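PDB 5XN8: glycerol Dehydrogenase from Unidentified, which catalyses the NAD-dependent oxidation of glycerol to dihydroxyacetone, a metal-dependent reaction of the iron-containing alcohol dehydrogenase family. Local coordinates for residues Met169-Ser174 against Glu273-Gly278; Gly249-His254 against Leu280-Leu285; His267-Gly272 against Ala310-Lys315. All blocks are in the same frame, centred on the assembly; numbering follows the deposited sequence.

Interaction 1: residues Met169-Ser174 against Glu273-Gly278; sequences MGDALS and EKVAFG. With ZN (zinc ion), chain E.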
loop_
_atom_site.group_PDB
_atom_site.type_symbol
_atom_site.label_atom_id
_atom_site.label_comp_id
_atom_site.label_asym_id
_atom_site.label_seq_id
_atom_site.Cartn_x
_atom_site.Cartn_y
_atom_site.Cartn_z
ATOM N N MET A 169 25.218 -6.813 -21.355
ATOM C CA MET A 169 24.298 -6.670 -20.217
ATOM C C MET A 169 24.918 -7.143 -18.899
ATOM O O MET A 169 24.593 -6.623 -17.831
ATOM C CB MET A 169 22.984 -7.401 -20.494
ATOM C CG MET A 169 22.155 -6.758 -21.589
ATOM S SD MET A 169 20.514 -7.498 -21.758
ATOM C CE MET A 169 20.952 -9.091 -22.460
ATOM N N GLY A 170 25.809 -8.124 -18.980
ATOM C CA GLY A 170 26.582 -8.582 -17.828
ATOM C C GLY A 170 27.555 -7.544 -17.315
ATOM O O GLY A 170 27.747 -7.424 -16.114
ATOM N N ASP A 171 28.179 -6.806 -18.233
ATOM C CA ASP A 171 29.100 -5.712 -17.891
ATOM C C ASP A 171 28.341 -4.534 -17.292
ATOM O O ASP A 171 28.836 -3.852 -16.386
ATOM C CB ASP A 171 29.863 -5.271 -19.155
ATOM C CG ASP A 171 31.087 -4.406 -18.867
ATOM O OD1 ASP A 171 31.757 -4.554 -17.826
ATOM O OD2 ASP A 171 31.416 -3.573 -19.734
ATOM N N ALA A 172 27.134 -4.314 -17.798
ATOM C CA ALA A 172 26.286 -3.198 -17.387
ATOM C C ALA A 172 25.585 -3.437 -16.052
ATOM O O ALA A 172 25.380 -2.490 -15.282
ATOM C CB ALA A 172 25.262 -2.907 -18.476
ATOM N N LEU A 173 25.213 -4.689 -15.789
ATOM C CA LEU A 173 24.611 -5.117 -14.511
ATOM C C LEU A 173 25.460 -4.768 -13.289
ATOM O O LEU A 173 24.925 -4.510 -12.216
ATOM C CB LEU A 173 24.359 -6.640 -14.546
ATOM C CG LEU A 173 23.823 -7.380 -13.312
ATOM C CD1 LEU A 173 22.308 -7.428 -13.280
ATOM C CD2 LEU A 173 24.380 -8.789 -13.265
ATOM N N SER A 174 26.777 -4.755 -13.448
ATOM C CA SER A 174 27.692 -4.380 -12.365
ATOM C C SER A 174 27.729 -2.896 -12.023
ATOM O O SER A 174 28.280 -2.525 -10.992
ATOM C CB SER A 174 29.113 -4.747 -12.757
ATOM O OG SER A 174 29.600 -3.826 -13.725
ATOM N N GLU A 273 30.716 -11.318 -19.112
ATOM C CA GLU A 273 30.258 -12.576 -18.512
ATOM C C GLU A 273 30.934 -12.821 -17.163
ATOM O O GLU A 273 30.277 -13.194 -16.194
ATOM C CB GLU A 273 30.537 -13.746 -19.452
ATOM C CG GLU A 273 29.747 -13.691 -20.753
ATOM C CD GLU A 273 30.162 -14.771 -21.740
ATOM O OE1 GLU A 273 31.337 -15.181 -21.708
ATOM O OE2 GLU A 273 29.307 -15.216 -22.563
ATOM N N LYS A 274 32.241 -12.596 -17.113
ATOM C CA LYS A 274 33.005 -12.674 -15.864
ATOM C C LYS A 274 32.596 -11.611 -14.843
ATOM O O LYS A 274 32.602 -11.869 -13.634
ATOM C CB LYS A 274 34.506 -12.588 -16.154
ATOM C CG LYS A 274 35.053 -13.817 -16.865
ATOM C CD LYS A 274 36.561 -13.741 -17.099
ATOM C CE LYS A 274 36.916 -13.064 -18.409
ATOM N NZ LYS A 274 38.363 -13.235 -18.738
ATOM N N VAL A 275 32.247 -10.429 -15.337
ATOM C CA VAL A 275 31.760 -9.321 -14.502
ATOM C C VAL A 275 30.393 -9.654 -13.887
ATOM O O VAL A 275 30.108 -9.275 -12.743
ATOM C CB VAL A 275 31.691 -8.005 -15.326
ATOM C CG1 VAL A 275 30.943 -6.903 -14.591
ATOM C CG2 VAL A 275 33.082 -7.518 -15.692
ATOM N N ALA A 276 29.555 -10.374 -14.635
ATOM C CA ALA A 276 28.243 -10.775 -14.129
ATOM C C ALA A 276 28.368 -11.667 -12.901
ATOM O O ALA A 276 27.669 -11.461 -11.904
ATOM C CB ALA A 276 27.437 -11.457 -15.214
ATOM N N PHE A 277 29.282 -12.634 -12.959
ATOM C CA PHE A 277 29.574 -13.464 -11.796
ATOM C C PHE A 277 30.235 -12.659 -10.687
ATOM O O PHE A 277 29.902 -12.831 -9.515
ATOM C CB PHE A 277 30.454 -14.664 -12.159
ATOM C CG PHE A 277 30.746 -15.561 -10.984
ATOM C CD1 PHE A 277 29.770 -16.415 -10.498
ATOM C CD2 PHE A 277 31.973 -15.518 -10.343
ATOM C CE1 PHE A 277 30.014 -17.225 -9.393
ATOM C CE2 PHE A 277 32.230 -16.323 -9.239
ATOM C CZ PHE A 277 31.251 -17.186 -8.770
ATOM N N GLY A 278 31.178 -11.796 -11.056
ATOM C CA GLY A 278 31.824 -10.896 -10.109
ATOM C C GLY A 278 30.873 -9.978 -9.359
ATOM O O GLY A 278 31.117 -9.664 -8.199
HETATM ZN ZN ZN E . 33.666 -3.732 -17.695
HETATM O O HOH W 1 35.581 -2.806 -17.458
#
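Val-275 holds CG1 anti to its backbone N (chi1 169°), which sends that methyl onto Ser-174, while Asp-171, with CG likewise anti to N (chi1 -165°), swings its carboxylate round to the zinc ion beside the other methyl. Two helices of the all-helical metal-binding domain of the iron-containing alcohol dehydrogenase fold meet here, 162-185 and 271-285. Their segments run roughly parallel, with axes 7.1 Å apart at an angle of 35°. Gly-170 makes that closeness possible: the methyl of Ala-276 rests over its bare CA, and the two CA atoms stand only 4.6 Å apart. Val-275 reaches the other side of this approach, CG1 lying 3.4 Å from Ser-174 CB and also meeting Gly-170 O. Leu-173 adds a looser contact, CD2 4.4 Å from Ala-276 CA. The contact itself is van der Waals packing, yet it borders the metal site, which His-254 and His-271 complete. Asp-171 OD2 accepts a hydrogen bond from Asp-121 N, so the carboxylate is gripped at both oxygens. OD1 binds zinc at 2.1 Å, with Val-275 CG2 lying 3.9 Å from that same OD1.

Interaction 2: residues Gly249-His254 against Leu280-Leu285; sequences GLAAAH and LAQLVL. With ZN (zinc ion), chain E.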
loop_
_atom_site.group_PDB
_atom_site.type_symbol
_atom_site.label_atom_id
_atom_site.label_comp_id
_atom_site.label_asym_id
_atom_site.label_seq_id
_atom_site.Cartn_x
_atom_site.Cartn_y
_atom_site.Cartn_z
ATOM N N GLY A 249 32.078 5.120 -10.373
ATOM C CA GLY A 249 33.198 4.274 -9.909
ATOM C C GLY A 249 33.061 2.763 -10.133
ATOM O O GLY A 249 31.936 2.238 -10.208
ATOM N N LEU A 250 34.220 2.090 -10.231
ATOM C CA LEU A 250 34.345 0.632 -10.181
ATOM C C LEU A 250 34.672 0.180 -8.757
ATOM O O LEU A 250 35.215 0.946 -7.966
ATOM C CB LEU A 250 35.499 0.146 -11.071
ATOM C CG LEU A 250 35.493 0.507 -12.551
ATOM C CD1 LEU A 250 36.856 0.208 -13.161
ATOM C CD2 LEU A 250 34.411 -0.268 -13.278
ATOM N N ALA A 251 34.381 -1.080 -8.447
ATOM C CA ALA A 251 34.600 -1.601 -7.098
ATOM C C ALA A 251 34.886 -3.114 -7.136
ATOM O O ALA A 251 35.765 -3.521 -7.894
ATOM C CB ALA A 251 33.440 -1.222 -6.176
ATOM N N ALA A 252 34.179 -3.946 -6.366
ATOM C CA ALA A 252 34.555 -5.360 -6.208
ATOM C C ALA A 252 34.436 -6.173 -7.484
ATOM O O ALA A 252 35.372 -6.898 -7.853
ATOM C CB ALA A 252 33.722 -6.014 -5.126
ATOM N N ALA A 253 33.292 -6.054 -8.156
ATOM C CA ALA A 253 32.976 -6.870 -9.336
ATOM C C ALA A 253 34.070 -6.913 -10.411
ATOM O O ALA A 253 34.385 -7.986 -10.943
ATOM C CB ALA A 253 31.665 -6.415 -9.955
ATOM N N HIS A 254 34.625 -5.752 -10.723
ATOM C CA HIS A 254 35.675 -5.614 -11.759
ATOM C C HIS A 254 37.060 -6.026 -11.257
ATOM O O HIS A 254 37.876 -6.526 -12.029
ATOM C CB HIS A 254 35.670 -4.180 -12.299
ATOM C CG HIS A 254 34.815 -4.003 -13.513
ATOM N ND1 HIS A 254 33.460 -3.734 -13.458
ATOM C CD2 HIS A 254 35.144 -3.996 -14.819
ATOM C CE1 HIS A 254 32.987 -3.643 -14.686
ATOM N NE2 HIS A 254 33.988 -3.775 -15.536
ATOM N N LEU A 280 27.760 -10.888 -8.655
ATOM C CA LEU A 280 27.144 -11.824 -7.720
ATOM C C LEU A 280 28.009 -12.060 -6.497
ATOM O O LEU A 280 27.500 -12.139 -5.375
ATOM C CB LEU A 280 26.799 -13.154 -8.415
ATOM C CG LEU A 280 25.303 -13.273 -8.728
ATOM C CD1 LEU A 280 25.059 -14.152 -9.963
ATOM C CD2 LEU A 280 24.547 -13.744 -7.485
ATOM N N ALA A 281 29.318 -12.155 -6.719
ATOM C CA ALA A 281 30.282 -12.228 -5.623
ATOM C C ALA A 281 30.267 -10.955 -4.774
ATOM O O ALA A 281 30.381 -11.033 -3.557
ATOM C CB ALA A 281 31.677 -12.491 -6.170
ATOM N N GLN A 282 30.135 -9.791 -5.410
ATOM C CA GLN A 282 30.038 -8.519 -4.679
ATOM C C GLN A 282 28.785 -8.435 -3.802
ATOM O O GLN A 282 28.851 -7.879 -2.710
ATOM C CB GLN A 282 30.106 -7.313 -5.625
ATOM C CG GLN A 282 30.062 -5.967 -4.891
ATOM C CD GLN A 282 30.108 -4.773 -5.807
ATOM O OE1 GLN A 282 30.904 -4.709 -6.735
ATOM N NE2 GLN A 282 29.263 -3.804 -5.536
ATOM N N LEU A 283 27.662 -8.989 -4.262
ATOM C CA LEU A 283 26.421 -8.988 -3.473
ATOM C C LEU A 283 26.542 -9.773 -2.169
ATOM O O LEU A 283 26.055 -9.342 -1.124
ATOM C CB LEU A 283 25.255 -9.558 -4.287
ATOM C CG LEU A 283 24.789 -8.819 -5.536
ATOM C CD1 LEU A 283 23.619 -9.571 -6.149
ATOM C CD2 LEU A 283 24.427 -7.378 -5.243
ATOM N N VAL A 284 27.182 -10.931 -2.242
ATOM C CA VAL A 284 27.486 -11.758 -1.071
ATOM C C VAL A 284 28.508 -11.062 -0.173
ATOM O O VAL A 284 28.455 -11.197 1.050
ATOM C CB VAL A 284 28.007 -13.145 -1.498
ATOM C CG1 VAL A 284 28.516 -13.944 -0.299
ATOM C CG2 VAL A 284 26.902 -13.919 -2.221
ATOM N N LEU A 285 29.425 -10.327 -0.795
ATOM C CA LEU A 285 30.475 -9.576 -0.103
ATOM C C LEU A 285 29.928 -8.413 0.729
ATOM O O LEU A 285 30.311 -8.251 1.891
ATOM C CB LEU A 285 31.482 -9.046 -1.130
ATOM C CG LEU A 285 32.844 -8.547 -0.656
ATOM C CD1 LEU A 285 33.603 -9.667 0.030
ATOM C CD2 LEU A 285 33.611 -8.008 -1.840
HETATM ZN ZN ZN E . 33.666 -3.732 -17.695
HETATM O O HOH W 1 35.581 -2.806 -17.458
#
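Gln-282 reaches out from helix 271-285 to the start of helix 252-260, and its carboxamide oxygen does most of the touching. CG is anti to the backbone N (chi1 -178°) and the chain stays extended beyond it, which carries OE1 to the first turn. There Ala-253 N donates to OE1 at 3.1 Å, with an N-H...O angle of 155° and the donor in the carbonyl plane. The tight part lies around this bond: Ala-252 CB packs 3.7 Å from Gln-282 CG, alongside the chain, and Ala-253 CB lies 3.7 Å from OE1. Leu-285 adds a single methyl, CD2, 3.8 Å from Ala-252 CB. The contact thins toward Ala-251, the N-cap residue, whose CB comes no nearer to OE1 than 4.3 Å. Partly exposed Leu-250 stays clear of 280-285 and lays CD2 over one face of the His-254 ring, offset toward its rim. The other end of the Gln-282 amide is occupied too, NE2 bonding to Gln-286. One residue beyond Ala-253, His-254 binds zinc through NE2 at 2.2 Å, while its ND1 is hydrogen-bonded to Glu-178. A side-chain acceptor meets a helix N-terminus that delivers a histidine to the metal site of an iron-containing alcohol dehydrogenase.

Interaction 3: residues His267-Gly272 against Ala310-Lys315; sequences HHLYHG and AQMGVK. With ZN (zinc ion), chain E.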
loop_
_atom_site.group_PDB
_atom_site.type_symbol
_atom_site.label_atom_id
_atom_site.label_comp_id
_atom_site.label_asym_id
_atom_site.label_seq_id
_atom_site.Cartn_x
_atom_site.Cartn_y
_atom_site.Cartn_z
ATOM N N HIS A 267 39.571 -18.027 -19.936
ATOM C CA HIS A 267 39.955 -17.222 -21.112
ATOM C C HIS A 267 38.956 -17.320 -22.276
ATOM O O HIS A 267 38.901 -16.418 -23.110
ATOM C CB HIS A 267 41.372 -17.569 -21.590
ATOM C CG HIS A 267 42.466 -17.045 -20.702
ATOM N ND1 HIS A 267 43.746 -17.557 -20.726
ATOM C CD2 HIS A 267 42.475 -16.065 -19.767
ATOM C CE1 HIS A 267 44.496 -16.908 -19.853
ATOM N NE2 HIS A 267 43.748 -16.002 -19.254
ATOM N N HIS A 268 38.161 -18.393 -22.326
ATOM C CA HIS A 268 37.069 -18.487 -23.310
ATOM C C HIS A 268 35.856 -17.561 -23.028
ATOM O O HIS A 268 35.021 -17.350 -23.913
ATOM C CB HIS A 268 36.628 -19.948 -23.506
ATOM C CG HIS A 268 35.756 -20.492 -22.414
ATOM N ND1 HIS A 268 36.209 -20.700 -21.131
ATOM C CD2 HIS A 268 34.470 -20.922 -22.432
ATOM C CE1 HIS A 268 35.235 -21.216 -20.398
ATOM N NE2 HIS A 268 34.169 -21.361 -21.165
ATOM N N LEU A 269 35.764 -17.014 -21.816
ATOM C CA LEU A 269 34.659 -16.130 -21.442
ATOM C C LEU A 269 34.937 -14.684 -21.796
ATOM O O LEU A 269 36.066 -14.222 -21.687
ATOM C CB LEU A 269 34.392 -16.194 -19.938
ATOM C CG LEU A 269 33.857 -17.476 -19.324
ATOM C CD1 LEU A 269 33.599 -17.230 -17.842
ATOM C CD2 LEU A 269 32.585 -17.933 -20.024
ATOM N N TYR A 270 33.887 -13.966 -22.187
ATOM C CA TYR A 270 34.016 -12.546 -22.506
ATOM C C TYR A 270 34.039 -11.706 -21.232
ATOM O O TYR A 270 33.579 -12.138 -20.181
ATOM C CB TYR A 270 32.882 -12.077 -23.421
ATOM C CG TYR A 270 32.718 -12.795 -24.752
ATOM C CD1 TYR A 270 33.774 -13.471 -25.381
ATOM C CD2 TYR A 270 31.485 -12.764 -25.408
ATOM C CE1 TYR A 270 33.583 -14.112 -26.603
ATOM C CE2 TYR A 270 31.291 -13.394 -26.624
ATOM C CZ TYR A 270 32.340 -14.066 -27.219
ATOM O OH TYR A 270 32.116 -14.693 -28.431
ATOM N N HIS A 271 34.561 -10.496 -21.362
ATOM C CA HIS A 271 34.700 -9.526 -20.265
ATOM C C HIS A 271 33.463 -9.424 -19.364
ATOM O O HIS A 271 33.553 -9.585 -18.138
ATOM C CB HIS A 271 35.022 -8.148 -20.872
ATOM C CG HIS A 271 35.184 -7.051 -19.868
ATOM N ND1 HIS A 271 36.275 -6.951 -19.033
ATOM C CD2 HIS A 271 34.392 -5.991 -19.579
ATOM C CE1 HIS A 271 36.144 -5.880 -18.267
ATOM N NE2 HIS A 271 35.008 -5.281 -18.578
ATOM N N GLY A 272 32.312 -9.173 -19.976
ATOM C CA GLY A 272 31.091 -8.930 -19.230
ATOM C C GLY A 272 30.463 -10.136 -18.559
ATOM O O GLY A 272 29.770 -9.999 -17.554
ATOM N N ALA A 310 31.345 -23.441 -12.320
ATOM C CA ALA A 310 31.314 -24.434 -13.409
ATOM C C ALA A 310 30.932 -23.830 -14.761
ATOM O O ALA A 310 31.523 -24.166 -15.772
ATOM C CB ALA A 310 30.375 -25.588 -13.058
ATOM N N GLN A 311 29.962 -22.918 -14.779
ATOM C CA GLN A 311 29.601 -22.201 -16.021
ATOM C C GLN A 311 30.704 -21.280 -16.558
ATOM O O GLN A 311 30.638 -20.852 -17.717
ATOM C CB GLN A 311 28.337 -21.378 -15.821
ATOM C CG GLN A 311 27.063 -22.197 -15.701
ATOM C CD GLN A 311 25.865 -21.331 -15.390
ATOM O OE1 GLN A 311 25.958 -20.416 -14.588
ATOM N NE2 GLN A 311 24.737 -21.603 -16.035
ATOM N N MET A 312 31.681 -20.951 -15.708
ATOM C CA MET A 312 32.893 -20.227 -16.104
ATOM C C MET A 312 34.112 -21.122 -16.387
ATOM O O MET A 312 35.218 -20.611 -16.561
ATOM C CB MET A 312 33.261 -19.250 -14.993
ATOM C CG MET A 312 32.192 -18.224 -14.695
ATOM S SD MET A 312 32.722 -17.159 -13.375
ATOM C CE MET A 312 34.091 -16.281 -14.108
ATOM N N GLY A 313 33.916 -22.440 -16.424
ATOM C CA GLY A 313 34.982 -23.392 -16.738
ATOM C C GLY A 313 35.872 -23.831 -15.590
ATOM O O GLY A 313 36.834 -24.563 -15.826
ATOM N N VAL A 314 35.563 -23.407 -14.358
ATOM C CA VAL A 314 36.340 -23.813 -13.171
ATOM C C VAL A 314 35.638 -25.003 -12.514
ATOM O O VAL A 314 34.627 -24.850 -11.846
ATOM C CB VAL A 314 36.529 -22.664 -12.159
ATOM C CG1 VAL A 314 37.601 -23.034 -11.136
ATOM C CG2 VAL A 314 36.899 -21.365 -12.866
ATOM N N LYS A 315 36.177 -26.199 -12.742
ATOM C CA LYS A 315 35.538 -27.458 -12.320
ATOM C C LYS A 315 36.350 -28.251 -11.292
ATOM O O LYS A 315 35.775 -28.992 -10.495
ATOM C CB LYS A 315 35.256 -28.333 -13.541
ATOM C CG LYS A 315 34.523 -27.638 -14.687
ATOM C CD LYS A 315 33.007 -27.601 -14.557
ATOM C CE LYS A 315 32.394 -26.958 -15.807
ATOM N NZ LYS A 315 32.495 -27.800 -17.036
HETATM ZN ZN ZN E . 33.666 -3.732 -17.695
HETATM O O HOH W 2 32.224 -22.631 -19.868
HETATM O O HOH W 1 35.581 -2.806 -17.458
#
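Leu-269 and Met-312 meet at about a right angle, the leucine driving one methyl across the base of the methionine chain. Leu-269 CD1 sits 3.5 Å from Met-312 CB and follows the chain to CG; because Met-312 bends at chi3 (67°), its CE also curls back to 3.9 Å from the same CD1. The second methyl, CD2, lies 4.2 Å from Gln-311 O and over one face of the neighbouring His-268 ring, offset toward its rim. His-268 turns CE1 to the loop, 3.9 Å from Met-312 O, with Gly-313 CA at the ring edge. Gly-313 takes a positive phi of 85° where the chain passes the ring. In the plane of the ring, a water 2.7 Å from His-268 NE2 donates to Gln-311 O, bridging the two segments on the exposed side. Inward, Met-312 is buried, resting on Lys-274 and Phe-277 of helix 271-285. Tyr-270 sits at the N-cap position of that helix, and the following residue, His-271, binds the zinc ion through NE2 at 2.2 Å. The arrangement is a surface packing of two loops, one of which leads into a metal-binding helix of the iron-containing alcohol dehydrogenase fold.

Helix 271-285 links all three contacts: interaction 3 lies just before its start, interaction 1 along its first turns and interaction 2 at its end. The centres lie about 10 Å (1 and 2), 12 Å (1 and 3) and 17 Å (2 and 3) apart. Along the chain the segments alternate, so each pair of contacts crosses. Their first segments, in the order 169-174, 249-254 and 267-272, supply one zinc ligand apiece, Asp-171, His-254 and His-271, and the same water completes the set. Gly-278 of interaction 1 packs on Ala-253 of interaction 2. Three parts of the helical domain thus converge on one metal ion, zinc here, probably at the catalytic site, as in a manganese-using relative.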